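Long-range contacts in Lon211 (Mycobacterium tuberculosis, PDB 6VBK), which forms the N-terminal domain of the ATP-dependent Lon protease and probably takes part in recognising and binding its protein substrates: residues P15-E20 / P64-V69; V23-M28 / D173-A178; L82-Q87 / V99-S104. One frame throughout, in Å; residues are numbered along the deposited sequence.

Contact 1: residues P15-E20 / P64-V69; sequences PVLPLE and PRVLLV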
loop_
_atom_site.group_PDB
_atom_site.type_symbol
_atom_site.label_atom_id
_atom_site.label_comp_id
_atom_site.label_asym_id
_atom_site.label_seq_id
_atom_site.Cartn_x
_atom_site.Cartn_y
_atom_site.Cartn_z
ATOM N N PRO B 15 -6.035 15.051 1.120
ATOM C CA PRO B 15 -5.633 16.456 1.002
ATOM C C PRO B 15 -4.946 16.928 2.273
ATOM O O PRO B 15 -5.339 16.570 3.386
ATOM C CB PRO B 15 -6.963 17.184 0.780
ATOM C CG PRO B 15 -7.961 16.335 1.492
ATOM C CD PRO B 15 -7.482 14.908 1.364
ATOM N N VAL B 16 -3.908 17.738 2.098
ATOM C CA VAL B 16 -3.109 18.208 3.224
ATOM C C VAL B 16 -3.773 19.433 3.837
ATOM O O VAL B 16 -3.967 20.451 3.163
ATOM C CB VAL B 16 -1.670 18.522 2.791
ATOM C CG1 VAL B 16 -0.914 19.191 3.928
ATOM C CG2 VAL B 16 -0.962 17.252 2.356
ATOM N N LEU B 17 -4.121 19.320 5.117
ATOM C CA LEU B 17 -4.678 20.470 5.869
ATOM C C LEU B 17 -3.559 20.951 6.792
ATOM O O LEU B 17 -3.346 20.323 7.835
ATOM C CB LEU B 17 -5.920 20.037 6.651
ATOM C CG LEU B 17 -6.855 21.173 7.061
ATOM C CD1 LEU B 17 -8.246 20.648 7.375
ATOM C CD2 LEU B 17 -6.288 21.937 8.244
ATOM N N PRO B 18 -2.783 21.984 6.404
ATOM C CA PRO B 18 -1.659 22.451 7.211
ATOM C C PRO B 18 -2.072 23.141 8.516
ATOM O O PRO B 18 -3.026 23.885 8.511
ATOM C CB PRO B 18 -0.974 23.467 6.287
ATOM C CG PRO B 18 -2.094 23.981 5.421
ATOM C CD PRO B 18 -2.970 22.771 5.188
ATOM N N LEU B 19 -1.326 22.858 9.585
ATOM C CA LEU B 19 -1.556 23.465 10.921
ATOM C C LEU B 19 -0.349 24.352 11.254
ATOM O O LEU B 19 0.726 23.795 11.543
ATOM C CB LEU B 19 -1.715 22.345 11.952
ATOM C CG LEU B 19 -2.764 21.287 11.616
ATOM C CD1 LEU B 19 -2.752 20.168 12.642
ATOM C CD2 LEU B 19 -4.147 21.908 11.523
ATOM N N GLU B 20 -0.517 25.674 11.174
ATOM C CA GLU B 20 0.596 26.616 11.463
ATOM C C GLU B 20 1.024 26.446 12.922
ATOM O O GLU B 20 2.240 26.374 13.182
ATOM C CB GLU B 20 0.118 28.054 11.261
ATOM C CG GLU B 20 -0.434 28.335 9.874
ATOM C CD GLU B 20 0.540 28.992 8.912
ATOM O OE1 GLU B 20 1.672 28.488 8.776
ATOM O OE2 GLU B 20 0.164 30.013 8.306
ATOM N N PRO B 64 -15.855 13.947 5.446
ATOM C CA PRO B 64 -14.605 14.283 4.755
ATOM C C PRO B 64 -13.387 13.821 5.542
ATOM O O PRO B 64 -13.365 13.863 6.774
ATOM C CB PRO B 64 -14.659 15.812 4.650
ATOM C CG PRO B 64 -16.118 16.149 4.761
ATOM C CD PRO B 64 -16.683 15.135 5.707
ATOM N N ARG B 65 -12.366 13.373 4.814
ATOM C CA ARG B 65 -11.119 12.901 5.402
ATOM C C ARG B 65 -9.979 13.802 4.951
ATOM O O ARG B 65 -9.779 14.004 3.748
ATOM C CB ARG B 65 -10.841 11.447 5.006
ATOM C CG ARG B 65 -11.822 10.447 5.597
ATOM C CD ARG B 65 -11.862 9.161 4.787
ATOM N NE ARG B 65 -10.545 8.547 4.655
ATOM C CZ ARG B 65 -10.077 7.600 5.461
ATOM N NH1 ARG B 65 -10.818 7.153 6.466
ATOM N NH2 ARG B 65 -8.866 7.098 5.264
ATOM N N VAL B 66 -9.234 14.342 5.915
ATOM C CA VAL B 66 -8.108 15.221 5.635
ATOM C C VAL B 66 -6.874 14.683 6.346
ATOM O O VAL B 66 -6.959 13.839 7.240
ATOM C CB VAL B 66 -8.378 16.679 6.066
ATOM C CG1 VAL B 66 -9.566 17.250 5.309
ATOM C CG2 VAL B 66 -8.611 16.754 7.567
ATOM N N LEU B 67 -5.715 15.188 5.935
ATOM C CA LEU B 67 -4.442 14.856 6.565
ATOM C C LEU B 67 -3.942 16.094 7.299
ATOM O O LEU B 67 -3.491 17.058 6.671
ATOM C CB LEU B 67 -3.424 14.370 5.536
ATOM C CG LEU B 67 -2.136 13.795 6.130
ATOM C CD1 LEU B 67 -2.447 12.661 7.095
ATOM C CD2 LEU B 67 -1.198 13.325 5.032
ATOM N N LEU B 68 -4.030 16.065 8.626
ATOM C CA LEU B 68 -3.605 17.182 9.462
ATOM C C LEU B 68 -2.095 17.107 9.645
ATOM O O LEU B 68 -1.593 16.245 10.376
ATOM C CB LEU B 68 -4.333 17.139 10.801
ATOM C CG LEU B 68 -5.855 17.004 10.705
ATOM C CD1 LEU B 68 -6.431 16.538 12.026
ATOM C CD2 LEU B 68 -6.491 18.319 10.277
ATOM N N VAL B 69 -1.370 18.002 8.985
ATOM C CA VAL B 69 0.086 17.979 8.948
ATOM C C VAL B 69 0.612 19.245 9.615
ATOM O O VAL B 69 0.271 20.354 9.192
ATOM C CB VAL B 69 0.623 17.871 7.511
ATOM C CG1 VAL B 69 2.130 17.658 7.527
ATOM C CG2 VAL B 69 -0.080 16.751 6.764
#
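Strands 15-19 and 65-69 run parallel with a strong twist, their axes 40° apart, and a ladder of four backbone hydrogen bonds zips them together, a parallel pair in the curled mixed sheet of the Lon substrate-binding domain. Leu-67 grips the strand on both sides of Val-16: its N-H reaches Pro-15 O (2.9 Å), almost along the carbonyl axis, and its O takes the N-H of Leu-17 (2.8 Å). One step on, Leu-17 O accepts from Val-69 N over a longer 3.3 Å, and Val-69 O receives Leu-19 N at 3.0 Å. In the last three bonds the donor stands well above the carbonyl plane.

Leu-17 is the side chain to follow. Its CB sits beside the carbonyl O of Leu-67 and 4.1 Å from Leu-68 CD2. CG is anti to the backbone N (chi1 -160°) and chi2 is also near anti (160°); together they put CD1 by Val-66 CG2 at 3.9 Å, crossing it obliquely, and CD2 beside Leu-68 CD2. Leu-17 and Leu-68 therefore lie side by side, pointing the same way. Leu-19 completes this apolar run by laying CD1 against Leu-68 CB (3.9 Å). On the other face, Val-16 CG1 crosses Val-69 CG2 at 3.8 Å.

The connection between the strands contains helix 38-50, which covers the face of Leu-17 and Val-66: Val-40 meets Leu-17, and Ala-47 touches Pro-15 and Val-66. On the other face Leu-67 and Val-69 meet Val-106 and Ile-108 of strand 96-112, across the inside of the same curled sheet.

Contact 2: residues V23-M28 / D173-A178; sequences VVLPGM and DNSGYA
Asp-173 OD1 is held by one firm salt bridge, from Arg-105 NH2, plus a long, weak ion pair with Arg-198 NE. With its charge tied up there, the aspartate offers segment 23-28 mostly its carbon atoms and backbone. Its CB comes within 3.2 Å of Pro-26 O, and its carboxylate lies obliquely across the Pro-26 ring. Leu-25 sets CD1 3.3 Å from Asp-173 O. No hydrogen bond joins the two segments.

Residues 25-28 form a type II turn, closed by Met-28 N to Leu-25 O at 3.1 Å, with Gly-27 at the positive phi (95°) that this turn needs. The turn brings the methionine side chain back to the backbone of Leu-25, whose N-H makes a weak bond to Met-28 SD (3.3 Å). That sulfur also lies 3.6 Å from Gly-176 CA, a close seat over bare backbone in the 3-10 segment 174-177. A bend at chi3 (59°) then turns the terminal methyl onto Tyr-177. CE stands 3.9 Å from the ring centroid, only 2° off the normal, a textbook CH-pi contact; SD lies obliquely, giving a Met-aromatic pair as well. Met-28 CG touches Tyr-177 CE2, 3.6 Å away. Tyr-177 OH is hydrogen-bonded to Val-29 O, which helps fix the ring.

The contact joins the loop leaving strand 9-19 to the turn after helix 168-173, and so the sheet to the helical part of the domain. Leu-25 also packs on Val-189 and Leu-190 of helix 183-191, while Gly-27 and Met-28 bond to Gly-102 of strand 96-112.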
loop_
_atom_site.group_PDB
_atom_site.type_symbol
_atom_site.label_atom_id
_atom_site.label_comp_id
_atom_site.label_asym_id
_atom_site.label_seq_id
_atom_site.Cartn_x
_atom_site.Cartn_y
_atom_site.Cartn_z
ATOM N N VAL B 23 -0.513 20.677 17.186
ATOM C CA VAL B 23 -0.415 19.357 16.503
ATOM C C VAL B 23 -1.628 18.520 16.911
ATOM O O VAL B 23 -1.879 18.396 18.121
ATOM C CB VAL B 23 0.899 18.645 16.873
ATOM C CG1 VAL B 23 0.897 17.190 16.438
ATOM C CG2 VAL B 23 2.111 19.372 16.314
ATOM N N VAL B 24 -2.334 17.960 15.929
ATOM C CA VAL B 24 -3.515 17.100 16.224
ATOM C C VAL B 24 -3.044 15.644 16.239
ATOM O O VAL B 24 -2.618 15.147 15.184
ATOM C CB VAL B 24 -4.646 17.323 15.205
ATOM C CG1 VAL B 24 -5.842 16.436 15.500
ATOM C CG2 VAL B 24 -5.064 18.782 15.148
ATOM N N LEU B 25 -3.095 15.007 17.409
ATOM C CA LEU B 25 -2.685 13.621 17.542
ATOM C C LEU B 25 -3.893 12.701 17.450
ATOM O O LEU B 25 -5.033 13.137 17.636
ATOM C CB LEU B 25 -1.965 13.408 18.879
ATOM C CG LEU B 25 -0.667 14.196 19.063
ATOM C CD1 LEU B 25 -0.076 13.953 20.441
ATOM C CD2 LEU B 25 0.333 13.836 17.976
ATOM N N PRO B 26 -3.683 11.422 17.134
ATOM C CA PRO B 26 -4.809 10.479 17.122
ATOM C C PRO B 26 -5.506 10.436 18.474
ATOM O O PRO B 26 -4.866 10.411 19.527
ATOM C CB PRO B 26 -4.143 9.141 16.787
ATOM C CG PRO B 26 -2.926 9.523 16.011
ATOM C CD PRO B 26 -2.445 10.808 16.621
ATOM N N GLY B 27 -6.838 10.441 18.433
ATOM C CA GLY B 27 -7.643 10.463 19.634
ATOM C C GLY B 27 -8.087 11.838 20.084
ATOM O O GLY B 27 -8.908 11.932 21.004
ATOM N N MET B 28 -7.577 12.903 19.472
ATOM C CA MET B 28 -7.946 14.261 19.840
ATOM C C MET B 28 -9.069 14.772 18.947
ATOM O O MET B 28 -9.234 14.334 17.806
ATOM C CB MET B 28 -6.741 15.201 19.737
ATOM C CG MET B 28 -5.608 14.898 20.708
ATOM S SD MET B 28 -4.145 15.917 20.407
ATOM C CE MET B 28 -4.814 17.568 20.606
ATOM N N ASP B 173 -1.053 10.056 23.437
ATOM C CA ASP B 173 -1.492 11.043 22.459
ATOM C C ASP B 173 -2.384 12.123 23.056
ATOM O O ASP B 173 -2.598 13.151 22.404
ATOM C CB ASP B 173 -2.217 10.349 21.307
ATOM C CG ASP B 173 -1.266 9.611 20.385
ATOM O OD1 ASP B 173 -0.085 10.012 20.314
ATOM O OD2 ASP B 173 -1.696 8.637 19.731
ATOM N N ASN B 174 -2.906 11.928 24.269
ATOM C CA ASN B 174 -3.683 12.978 24.916
ATOM C C ASN B 174 -2.817 14.152 25.355
ATOM O O ASN B 174 -3.360 15.203 25.711
ATOM C CB ASN B 174 -4.447 12.407 26.115
ATOM C CG ASN B 174 -5.582 13.310 26.572
ATOM O OD1 ASN B 174 -5.431 14.092 27.511
ATOM N ND2 ASN B 174 -6.727 13.205 25.905
ATOM N N SER B 175 -1.490 14.002 25.326
ATOM C CA SER B 175 -0.582 15.095 25.649
ATOM C C SER B 175 -0.655 16.241 24.648
ATOM O O SER B 175 -0.113 17.316 24.924
ATOM C CB SER B 175 0.853 14.573 25.736
ATOM O OG SER B 175 1.235 13.927 24.534
ATOM N N GLY B 176 -1.302 16.039 23.498
ATOM C CA GLY B 176 -1.483 17.120 22.546
ATOM C C GLY B 176 -2.322 18.263 23.074
ATOM O O GLY B 176 -2.245 19.376 22.540
ATOM N N TYR B 177 -3.128 18.018 24.107
ATOM C CA TYR B 177 -3.891 19.077 24.754
ATOM C C TYR B 177 -3.080 19.838 25.792
ATOM O O TYR B 177 -3.547 20.873 26.282
ATOM C CB TYR B 177 -5.140 18.501 25.428
ATOM C CG TYR B 177 -6.241 18.077 24.482
ATOM C CD1 TYR B 177 -7.025 19.021 23.832
ATOM C CD2 TYR B 177 -6.512 16.734 24.260
ATOM C CE1 TYR B 177 -8.039 18.637 22.975
ATOM C CE2 TYR B 177 -7.525 16.340 23.405
ATOM C CZ TYR B 177 -8.285 17.297 22.765
ATOM O OH TYR B 177 -9.294 16.910 21.913
ATOM N N ALA B 178 -1.893 19.358 26.136
ATOM C CA ALA B 178 -1.133 19.937 27.235
ATOM C C ALA B 178 -0.500 21.253 26.807
ATOM O O ALA B 178 0.248 21.278 25.822
ATOM C CB ALA B 178 -0.057 18.967 27.703
#

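Contact 3: residues L82-Q87 / V99-S104; sequences LGVIEQ and VVRGVS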
loop_
_atom_site.group_PDB
_atom_site.type_symbol
_atom_site.label_atom_id
_atom_site.label_comp_id
_atom_site.label_asym_id
_atom_site.label_seq_id
_atom_site.Cartn_x
_atom_site.Cartn_y
_atom_site.Cartn_z
ATOM N N LEU B 82 -4.499 11.397 10.258
ATOM C CA LEU B 82 -5.747 11.219 9.531
ATOM C C LEU B 82 -6.887 11.841 10.324
ATOM O O LEU B 82 -7.153 11.442 11.461
ATOM C CB LEU B 82 -6.009 9.733 9.285
ATOM C CG LEU B 82 -7.362 9.362 8.672
ATOM C CD1 LEU B 82 -7.574 10.086 7.352
ATOM C CD2 LEU B 82 -7.480 7.854 8.484
ATOM N N GLY B 83 -7.544 12.828 9.735
ATOM C CA GLY B 83 -8.600 13.568 10.408
ATOM C C GLY B 83 -9.940 13.364 9.729
ATOM O O GLY B 83 -10.024 13.343 8.499
ATOM N N VAL B 84 -10.982 13.212 10.539
ATOM C CA VAL B 84 -12.354 13.088 10.057
ATOM C C VAL B 84 -13.094 14.364 10.429
ATOM O O VAL B 84 -13.205 14.703 11.614
ATOM C CB VAL B 84 -13.054 11.851 10.640
ATOM C CG1 VAL B 84 -14.541 11.895 10.335
ATOM C CG2 VAL B 84 -12.433 10.580 10.084
ATOM N N ILE B 85 -13.589 15.077 9.419
ATOM C CA ILE B 85 -14.380 16.280 9.649
ATOM C C ILE B 85 -15.720 15.853 10.233
ATOM O O ILE B 85 -16.604 15.382 9.509
ATOM C CB ILE B 85 -14.563 17.096 8.356
ATOM C CG1 ILE B 85 -13.202 17.489 7.778
ATOM C CG2 ILE B 85 -15.406 18.335 8.623
ATOM C CD1 ILE B 85 -12.398 18.413 8.670
ATOM N N GLU B 86 -15.872 16.001 11.549
ATOM C CA GLU B 86 -17.071 15.508 12.218
ATOM C C GLU B 86 -18.238 16.474 12.068
ATOM O O GLU B 86 -19.380 16.044 11.868
ATOM C CB GLU B 86 -16.779 15.255 13.698
ATOM C CG GLU B 86 -15.691 14.224 13.960
ATOM C CD GLU B 86 -16.181 12.794 13.812
ATOM O OE1 GLU B 86 -17.382 12.597 13.534
ATOM O OE2 GLU B 86 -15.362 11.867 13.979
ATOM N N GLN B 87 -17.977 17.775 12.168
ATOM C CA GLN B 87 -19.026 18.780 12.113
ATOM C C GLN B 87 -18.531 19.998 11.349
ATOM O O GLN B 87 -17.330 20.277 11.299
ATOM C CB GLN B 87 -19.478 19.204 13.515
ATOM C CG GLN B 87 -20.203 18.122 14.292
ATOM C CD GLN B 87 -20.618 18.584 15.672
ATOM O OE1 GLN B 87 -20.075 19.553 16.204
ATOM N NE2 GLN B 87 -21.589 17.895 16.257
ATOM N N VAL B 99 -15.111 20.861 12.985
ATOM C CA VAL B 99 -14.653 20.016 14.081
ATOM C C VAL B 99 -14.026 18.773 13.473
ATOM O O VAL B 99 -14.677 18.051 12.707
ATOM C CB VAL B 99 -15.797 19.653 15.038
ATOM C CG1 VAL B 99 -15.312 18.676 16.094
ATOM C CG2 VAL B 99 -16.355 20.907 15.688
ATOM N N VAL B 100 -12.760 18.525 13.805
ATOM C CA VAL B 100 -12.009 17.410 13.247
ATOM C C VAL B 100 -11.586 16.482 14.379
ATOM O O VAL B 100 -11.279 16.932 15.490
ATOM C CB VAL B 100 -10.786 17.888 12.433
ATOM C CG1 VAL B 100 -9.742 18.534 13.337
ATOM C CG2 VAL B 100 -10.180 16.736 11.642
ATOM N N ARG B 101 -11.594 15.183 14.095
ATOM C CA ARG B 101 -11.173 14.156 15.036
ATOM C C ARG B 101 -9.964 13.430 14.466
ATOM O O ARG B 101 -10.025 12.900 13.352
ATOM C CB ARG B 101 -12.309 13.165 15.312
ATOM C CG ARG B 101 -11.904 11.959 16.153
ATOM C CD ARG B 101 -13.077 11.003 16.320
ATOM N NE ARG B 101 -13.551 10.493 15.036
ATOM C CZ ARG B 101 -13.192 9.323 14.518
ATOM N NH1 ARG B 101 -12.358 8.532 15.179
ATOM N NH2 ARG B 101 -13.670 8.941 13.342
ATOM N N GLY B 102 -8.870 13.414 15.225
ATOM C CA GLY B 102 -7.690 12.661 14.822
ATOM C C GLY B 102 -7.891 11.164 14.985
ATOM O O GLY B 102 -8.276 10.690 16.058
ATOM N N VAL B 103 -7.606 10.414 13.923
ATOM C CA VAL B 103 -7.882 8.979 13.868
ATOM C C VAL B 103 -6.603 8.159 14.038
ATOM O O VAL B 103 -6.486 7.363 14.972
ATOM C CB VAL B 103 -8.613 8.605 12.557
ATOM C CG1 VAL B 103 -8.879 7.096 12.478
ATOM C CG2 VAL B 103 -9.913 9.382 12.421
ATOM N N SER B 104 -5.636 8.331 13.135
ATOM C CA SER B 104 -4.446 7.489 13.141
ATOM C C SER B 104 -3.273 8.225 12.505
ATOM O O SER B 104 -3.437 9.258 11.850
ATOM C CB SER B 104 -4.710 6.163 12.416
ATOM O OG SER B 104 -5.163 6.386 11.089
HETATM O O HOH W 1 -16.255 9.736 12.677
#
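Arg-101 and Glu-86 both have to bend to meet. The arginine starts extended, CG anti to the backbone N, and bends at chi3 (61°), so that NE faces back across the hairpin. Glu-86 kinks at chi2 (-79°) and brings OE2 to NE at 2.5 Å, a very short, nearly straight salt bridge lying close to the guanidinium plane, although the carboxylate plane is turned 51° against it. A water closes the ring, donating to Glu-86 OE2 and accepting from Arg-101 NH2 (2.8 Å). Val-103 CG2 lies 3.5 Å above one guanidinium face, toward its rim, and meets Val-84 CG2 at 3.6 Å.

A slip in the antiparallel pairing probably lets Glu-86 reach over: Glu-86 and Gln-87 both face Val-99, a classic beta bulge. Val-99 O takes Glu-86 N at 2.6 Å and, weakly, Gln-87 N at 3.4 Å. On the other face Val-100 puts CG1 in the crowded position between N and carbonyl carbon, which leaves CG2 to lie 3.7 Å from Gly-83 CA and beside Ile-85 CD1.

The hairpin thus has two characters. Its Val-100 and Ile-85 face is purely apolar and buried, whereas the Arg-101 face carries an ion pair bridged by water; so close a cationic partner would be expected to favour the ionised form of Glu-86.

Contacts 1 and 3 belong to one sheet: strands 65-70 and 79-88 are neighbours in it, and Val-66 O and Gly-83 N are probably hydrogen-bonded between the two. Contact 1 is mostly buried, with apolar side chains on both faces; contact 3 is only partly buried and keeps its charges on the more exposed face. Contact 2 differs in kind, since it is buried yet has no hydrogen bond between its segments and relies on sulfur, methyl and ring contacts. It abuts both others: Val-24 packs on Leu-19 and Leu-68 of contact 1, and contacts 2 and 3 meet through the turn 25-28 and strand 96-112, so the sheet meets the helices beside the hairpin.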